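Local coordinates for YdhT protein (Bacillus subtilis, PDB 3CBW), which catalyses the endo hydrolysis of beta-1,4-linked mannan, galactomannan and glucomannan, and takes part in the degradation of glucomannan, at residues 249-261 and 284-298. The protein carries 3 engineered substitutions. Numbering follows the deposited sequence.
Sequences DAYFQDAYSINGY and SFDYSLFINAIKQKY
Tyr256 lies flat on helix 287-297, with Ala293 CB under the centre of its ring, 3.7 Å from the centroid and 9° off the normal. Tyr256 CG is anti to its carbonyl carbon (chi1 -63°), which swings the ring over Ala293, slanted across the helix. Tyr256 OH donates to Asn292 OD1 at 2.6 Å. This oxygen lies at the ring edge, and the hydroxyl comes in tilted from the amide's carbonyl plane. Gln296 NE2 also donates to Asn292 OD1, so two bonds grip it. Asp254 opens a type I beta turn to Ser257, and its OD1 accepts from Tyr256 N, making an Asx turn. Ala255 CB rests against Phe290 CA and Ala293 CB.

Tyr298 reaches back toward the 255-258 backbone. Its OH donates to Ala255 O at 2.7 Å, inside the turn, and accepts from Ile258 N at 3.1 Å, just after it. Tyr298 points its edge at the face of Tyr261, planes 61° apart, and Tyr298 CA sits over the same ring. Tyr261 OH bonds to Lys300 N.

Phe252, Phe285 and Phe290 form an aromatic cluster. Phe252 CE1 meets Phe285 CE1 at 3.4 Å, and Phe252 CZ meets Phe290 CD1 at 3.6 Å; both ring pairs are oblique. Next to the cluster, Ser284 OG donates to Gln253 OE1 from above the amide plane.

Strand 245-252 carries Tyr251, a probable substrate-binding residue. The loop after it packs on helix 287-297, which follows the neighbouring parallel strand 271-278, as in the beta/alpha TIM barrel of family GH26.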
loop_
_atom_site.group_PDB
_atom_site.type_symbol
_atom_site.label_atom_id
_atom_site.label_comp_id
_atom_site.label_asym_id
_atom_site.label_seq_id
_atom_site.Cartn_x
_atom_site.Cartn_y
_atom_site.Cartn_z
ATOM N N ASP A 249 7.118 4.552 1.625
ATOM C CA ASP A 249 7.838 3.607 0.787
ATOM C C ASP A 249 9.329 3.929 0.936
ATOM O O ASP A 249 9.775 5.011 0.558
ATOM C CB ASP A 249 7.413 3.744 -0.669
ATOM C CG ASP A 249 6.022 3.168 -0.948
ATOM O OD1 ASP A 249 5.250 2.919 -0.000
ATOM O OD2 ASP A 249 5.712 2.945 -2.142
ATOM N N ALA A 250 10.081 2.994 1.510
ATOM C CA ALA A 250 11.456 3.244 1.963
ATOM C C ALA A 250 12.396 2.178 1.425
ATOM O O ALA A 250 12.319 1.017 1.827
ATOM C CB ALA A 250 11.516 3.281 3.502
ATOM N N TYR A 251 13.254 2.582 0.499
ATOM C CA TYR A 251 14.320 1.716 0.007
ATOM C C TYR A 251 15.623 2.361 0.423
ATOM O O TYR A 251 15.878 3.508 0.104
ATOM C CB TYR A 251 14.231 1.518 -1.509
ATOM C CG TYR A 251 13.037 0.674 -1.880
ATOM C CD1 TYR A 251 13.150 -0.712 -2.022
ATOM C CD2 TYR A 251 11.771 1.252 -2.019
ATOM C CE1 TYR A 251 12.035 -1.499 -2.326
ATOM C CE2 TYR A 251 10.648 0.471 -2.324
ATOM C CZ TYR A 251 10.793 -0.898 -2.474
ATOM O OH TYR A 251 9.710 -1.690 -2.767
ATOM N N PHE A 252 16.435 1.630 1.172
ATOM C CA PHE A 252 17.517 2.261 1.907
ATOM C C PHE A 252 18.601 1.250 2.214
ATOM O O PHE A 252 18.392 0.027 2.145
ATOM C CB PHE A 252 16.973 2.829 3.223
ATOM C CG PHE A 252 16.246 1.810 4.049
ATOM C CD1 PHE A 252 16.935 0.967 4.921
ATOM C CD2 PHE A 252 14.872 1.668 3.929
ATOM C CE1 PHE A 252 16.258 0.009 5.669
ATOM C CE2 PHE A 252 14.195 0.720 4.669
ATOM C CZ PHE A 252 14.884 -0.106 5.544
ATOM N N GLN A 253 19.758 1.779 2.582
ATOM C CA GLN A 253 20.776 0.959 3.218
ATOM C C GLN A 253 20.801 1.164 4.732
ATOM O O GLN A 253 21.079 0.224 5.485
ATOM C CB GLN A 253 22.145 1.220 2.598
ATOM C CG GLN A 253 23.295 0.378 3.185
ATOM C CD GLN A 253 22.983 -1.113 3.325
ATOM O OE1 GLN A 253 23.225 -1.709 4.379
ATOM N NE2 GLN A 253 22.448 -1.718 2.267
ATOM N N ASP A 254 20.507 2.385 5.162
ATOM C CA ASP A 254 20.547 2.776 6.565
ATOM C C ASP A 254 19.122 2.851 7.098
ATOM O O ASP A 254 18.388 3.803 6.807
ATOM C CB ASP A 254 21.230 4.141 6.679
ATOM C CG ASP A 254 21.350 4.640 8.107
ATOM O OD1 ASP A 254 20.851 3.992 9.047
ATOM O OD2 ASP A 254 21.967 5.713 8.275
ATOM N N ALA A 255 18.744 1.857 7.896
ATOM C CA ALA A 255 17.401 1.800 8.472
ATOM C C ALA A 255 17.081 2.919 9.442
ATOM O O ALA A 255 15.924 3.168 9.724
ATOM C CB ALA A 255 17.201 0.469 9.172
ATOM N N TYR A 256 18.099 3.596 9.952
ATOM C CA TYR A 256 17.918 4.538 11.043
ATOM C C TYR A 256 17.802 5.983 10.570
ATOM O O TYR A 256 17.510 6.870 11.377
ATOM C CB TYR A 256 19.081 4.405 12.024
ATOM C CG TYR A 256 19.162 3.046 12.684
ATOM C CD1 TYR A 256 18.725 2.864 13.987
ATOM C CD2 TYR A 256 19.679 1.946 11.998
ATOM C CE1 TYR A 256 18.808 1.617 14.601
ATOM C CE2 TYR A 256 19.745 0.707 12.596
ATOM C CZ TYR A 256 19.320 0.554 13.883
ATOM O OH TYR A 256 19.434 -0.689 14.455
ATOM N N SER A 257 18.030 6.198 9.274
ATOM C CA SER A 257 18.071 7.535 8.686
ATOM C C SER A 257 16.887 7.829 7.780
ATOM O O SER A 257 16.927 8.773 6.992
ATOM C CB SER A 257 19.372 7.721 7.911
ATOM O OG SER A 257 20.449 7.841 8.818
ATOM N N ILE A 258 15.834 7.030 7.891
ATOM C CA ILE A 258 14.671 7.227 7.034
ATOM C C ILE A 258 13.957 8.505 7.445
ATOM O O ILE A 258 13.654 8.704 8.620
ATOM C CB ILE A 258 13.716 6.023 7.077
ATOM C CG1 ILE A 258 14.454 4.736 6.687
ATOM C CG2 ILE A 258 12.544 6.259 6.130
ATOM C CD1 ILE A 258 13.700 3.446 7.017
ATOM N N ASN A 259 13.738 9.381 6.469
ATOM C CA ASN A 259 13.089 10.662 6.692
ATOM C C ASN A 259 11.586 10.559 6.470
ATOM O O ASN A 259 11.142 9.922 5.510
ATOM C CB ASN A 259 13.710 11.679 5.722
ATOM C CG ASN A 259 13.138 13.072 5.856
ATOM O OD1 ASN A 259 12.021 13.346 5.412
ATOM N ND2 ASN A 259 13.923 13.983 6.432
ATOM N N GLY A 260 10.807 11.173 7.357
ATOM C CA GLY A 260 9.377 11.355 7.100
ATOM C C GLY A 260 8.441 10.876 8.189
ATOM O O GLY A 260 7.258 11.214 8.191
ATOM N N TYR A 261 8.964 10.082 9.117
ATOM C CA TYR A 261 8.159 9.506 10.182
ATOM C C TYR A 261 7.522 10.581 11.069
ATOM O O TYR A 261 6.339 10.513 11.384
ATOM C CB TYR A 261 9.014 8.547 11.003
ATOM C CG TYR A 261 8.398 8.052 12.282
ATOM C CD1 TYR A 261 7.586 6.922 12.292
ATOM C CD2 TYR A 261 8.647 8.699 13.490
ATOM C CE1 TYR A 261 7.038 6.450 13.465
ATOM C CE2 TYR A 261 8.092 8.250 14.672
ATOM C CZ TYR A 261 7.290 7.122 14.649
ATOM O OH TYR A 261 6.755 6.637 15.803
ATOM N N SER A 284 24.769 -6.419 2.124
ATOM C CA SER A 284 24.930 -5.635 3.349
ATOM C C SER A 284 23.608 -5.468 4.090
ATOM O O SER A 284 23.596 -5.339 5.320
ATOM C CB SER A 284 25.496 -4.247 3.023
ATOM O OG SER A 284 25.870 -3.542 4.199
ATOM N N PHE A 285 22.499 -5.472 3.352
ATOM C CA PHE A 285 21.191 -5.181 3.945
ATOM C C PHE A 285 20.829 -6.200 5.012
ATOM O O PHE A 285 21.015 -7.392 4.814
ATOM C CB PHE A 285 20.091 -5.131 2.884
ATOM C CG PHE A 285 18.799 -4.546 3.385
ATOM C CD1 PHE A 285 18.589 -3.165 3.358
ATOM C CD2 PHE A 285 17.797 -5.367 3.880
ATOM C CE1 PHE A 285 17.394 -2.617 3.807
ATOM C CE2 PHE A 285 16.605 -4.828 4.351
ATOM C CZ PHE A 285 16.397 -3.446 4.308
ATOM N N ASP A 286 20.305 -5.729 6.139
ATOM C CA ASP A 286 19.976 -6.607 7.250
ATOM C C ASP A 286 18.614 -6.245 7.842
ATOM O O ASP A 286 18.460 -5.192 8.483
ATOM C CB ASP A 286 21.078 -6.524 8.320
ATOM C CG ASP A 286 20.968 -7.611 9.383
ATOM O OD1 ASP A 286 19.853 -8.120 9.644
ATOM O OD2 ASP A 286 22.017 -7.952 9.983
ATOM N N TYR A 287 17.634 -7.125 7.647
ATOM C CA TYR A 287 16.284 -6.871 8.144
ATOM C C TYR A 287 16.211 -6.839 9.672
ATOM O O TYR A 287 15.285 -6.254 10.228
ATOM C CB TYR A 287 15.266 -7.861 7.557
ATOM C CG TYR A 287 14.694 -7.422 6.218
ATOM C CD1 TYR A 287 13.740 -6.402 6.154
ATOM C CD2 TYR A 287 15.101 -8.016 5.017
ATOM C CE1 TYR A 287 13.198 -5.982 4.937
ATOM C CE2 TYR A 287 14.558 -7.604 3.787
ATOM C CZ TYR A 287 13.617 -6.581 3.763
ATOM O OH TYR A 287 13.082 -6.148 2.570
ATOM N N SER A 288 17.184 -7.448 10.356
ATOM C CA SER A 288 17.210 -7.377 11.823
ATOM C C SER A 288 17.465 -5.951 12.308
ATOM O O SER A 288 16.950 -5.545 13.351
ATOM C CB SER A 288 18.228 -8.354 12.434
ATOM O OG SER A 288 19.558 -7.934 12.216
ATOM N N LEU A 289 18.233 -5.192 11.529
ATOM C CA LEU A 289 18.480 -3.789 11.837
ATOM C C LEU A 289 17.248 -2.931 11.586
ATOM O O LEU A 289 17.039 -1.927 12.258
ATOM C CB LEU A 289 19.686 -3.257 11.055
ATOM C CG LEU A 289 21.015 -3.942 11.411
ATOM C CD1 LEU A 289 22.095 -3.550 10.420
ATOM C CD2 LEU A 289 21.432 -3.630 12.860
ATOM N N PHE A 290 16.444 -3.322 10.604
ATOM C CA PHE A 290 15.198 -2.597 10.309
ATOM C C PHE A 290 14.196 -2.706 11.465
ATOM O O PHE A 290 13.628 -1.700 11.897
ATOM C CB PHE A 290 14.599 -3.113 8.998
ATOM C CG PHE A 290 13.241 -2.550 8.677
ATOM C CD1 PHE A 290 13.063 -1.177 8.476
ATOM C CD2 PHE A 290 12.145 -3.396 8.530
ATOM C CE1 PHE A 290 11.802 -0.657 8.158
ATOM C CE2 PHE A 290 10.891 -2.886 8.218
ATOM C CZ PHE A 290 10.723 -1.518 8.026
ATOM N N ILE A 291 14.002 -3.913 11.989
ATOM C CA ILE A 291 13.114 -4.047 13.144
ATOM C C ILE A 291 13.680 -3.338 14.380
ATOM O O ILE A 291 12.924 -2.760 15.158
ATOM C CB ILE A 291 12.667 -5.520 13.439
ATOM C CG1 ILE A 291 11.505 -5.554 14.440
ATOM C CG2 ILE A 291 13.829 -6.380 13.910
ATOM C CD1 ILE A 291 10.219 -4.928 13.953
ATOM N N ASN A 292 14.999 -3.359 14.553
ATOM C CA ASN A 292 15.592 -2.615 15.646
ATOM C C ASN A 292 15.358 -1.112 15.496
ATOM O O ASN A 292 15.047 -0.431 16.465
ATOM C CB ASN A 292 17.081 -2.902 15.767
ATOM C CG ASN A 292 17.696 -2.189 16.946
ATOM O OD1 ASN A 292 18.316 -1.137 16.802
ATOM N ND2 ASN A 292 17.465 -2.726 18.139
ATOM N N ALA A 293 15.526 -0.599 14.280
ATOM C CA ALA A 293 15.253 0.815 13.995
ATOM C C ALA A 293 13.796 1.175 14.272
ATOM O O ALA A 293 13.503 2.248 14.803
ATOM C CB ALA A 293 15.641 1.169 12.571
ATOM N N ILE A 294 12.876 0.276 13.932
ATOM C CA ILE A 294 11.475 0.516 14.285
ATOM C C ILE A 294 11.314 0.706 15.793
ATOM O O ILE A 294 10.679 1.667 16.240
ATOM C CB ILE A 294 10.545 -0.597 13.747
ATOM C CG1 ILE A 294 10.371 -0.434 12.238
ATOM C CG2 ILE A 294 9.199 -0.544 14.425
ATOM C CD1 ILE A 294 9.758 -1.635 11.538
ATOM N N LYS A 295 11.918 -0.190 16.567
ATOM C CA LYS A 295 11.795 -0.106 18.020
ATOM C C LYS A 295 12.391 1.187 18.569
ATOM O O LYS A 295 11.829 1.811 19.475
ATOM C CB LYS A 295 12.477 -1.291 18.683
ATOM C CG LYS A 295 11.844 -2.611 18.383
ATOM C CD LYS A 295 12.494 -3.646 19.243
ATOM C CE LYS A 295 12.039 -5.004 18.839
ATOM N NZ LYS A 295 12.191 -5.998 19.940
ATOM N N GLN A 296 13.529 1.602 18.025
ATOM C CA GLN A 296 14.239 2.774 18.551
ATOM C C GLN A 296 13.774 4.111 17.979
ATOM O O GLN A 296 13.809 5.133 18.675
ATOM C CB GLN A 296 15.742 2.642 18.282
ATOM C CG GLN A 296 16.421 1.491 19.000
ATOM C CD GLN A 296 17.888 1.769 19.238
ATOM O OE1 GLN A 296 18.241 2.752 19.896
ATOM N NE2 GLN A 296 18.753 0.923 18.690
ATOM N N LYS A 297 13.387 4.112 16.704
ATOM C CA LYS A 297 13.190 5.343 15.917
ATOM C C LYS A 297 11.745 5.518 15.432
ATOM O O LYS A 297 11.289 6.635 15.258
ATOM C CB LYS A 297 14.090 5.357 14.664
ATOM C CG LYS A 297 15.587 5.040 14.862
ATOM C CD LYS A 297 16.316 6.067 15.718
ATOM C CE LYS A 297 16.451 7.415 15.028
ATOM N NZ LYS A 297 17.178 8.341 15.941
ATOM N N TYR A 298 11.042 4.416 15.167
ATOM C CA TYR A 298 9.725 4.493 14.512
ATOM C C TYR A 298 8.679 3.651 15.256
ATOM O O TYR A 298 7.999 2.822 14.652
ATOM C CB TYR A 298 9.817 4.053 13.029
ATOM C CG TYR A 298 11.099 4.434 12.307
ATOM C CD1 TYR A 298 11.420 5.769 12.028
ATOM C CD2 TYR A 298 11.989 3.449 11.881
ATOM C CE1 TYR A 298 12.606 6.102 11.355
ATOM C CE2 TYR A 298 13.169 3.776 11.212
ATOM C CZ TYR A 298 13.474 5.099 10.966
ATOM O OH TYR A 298 14.651 5.420 10.307
HETATM O O HOH W 1 20.478 -2.580 6.381
HETATM O O HOH W 2 22.932 -3.335 7.081
#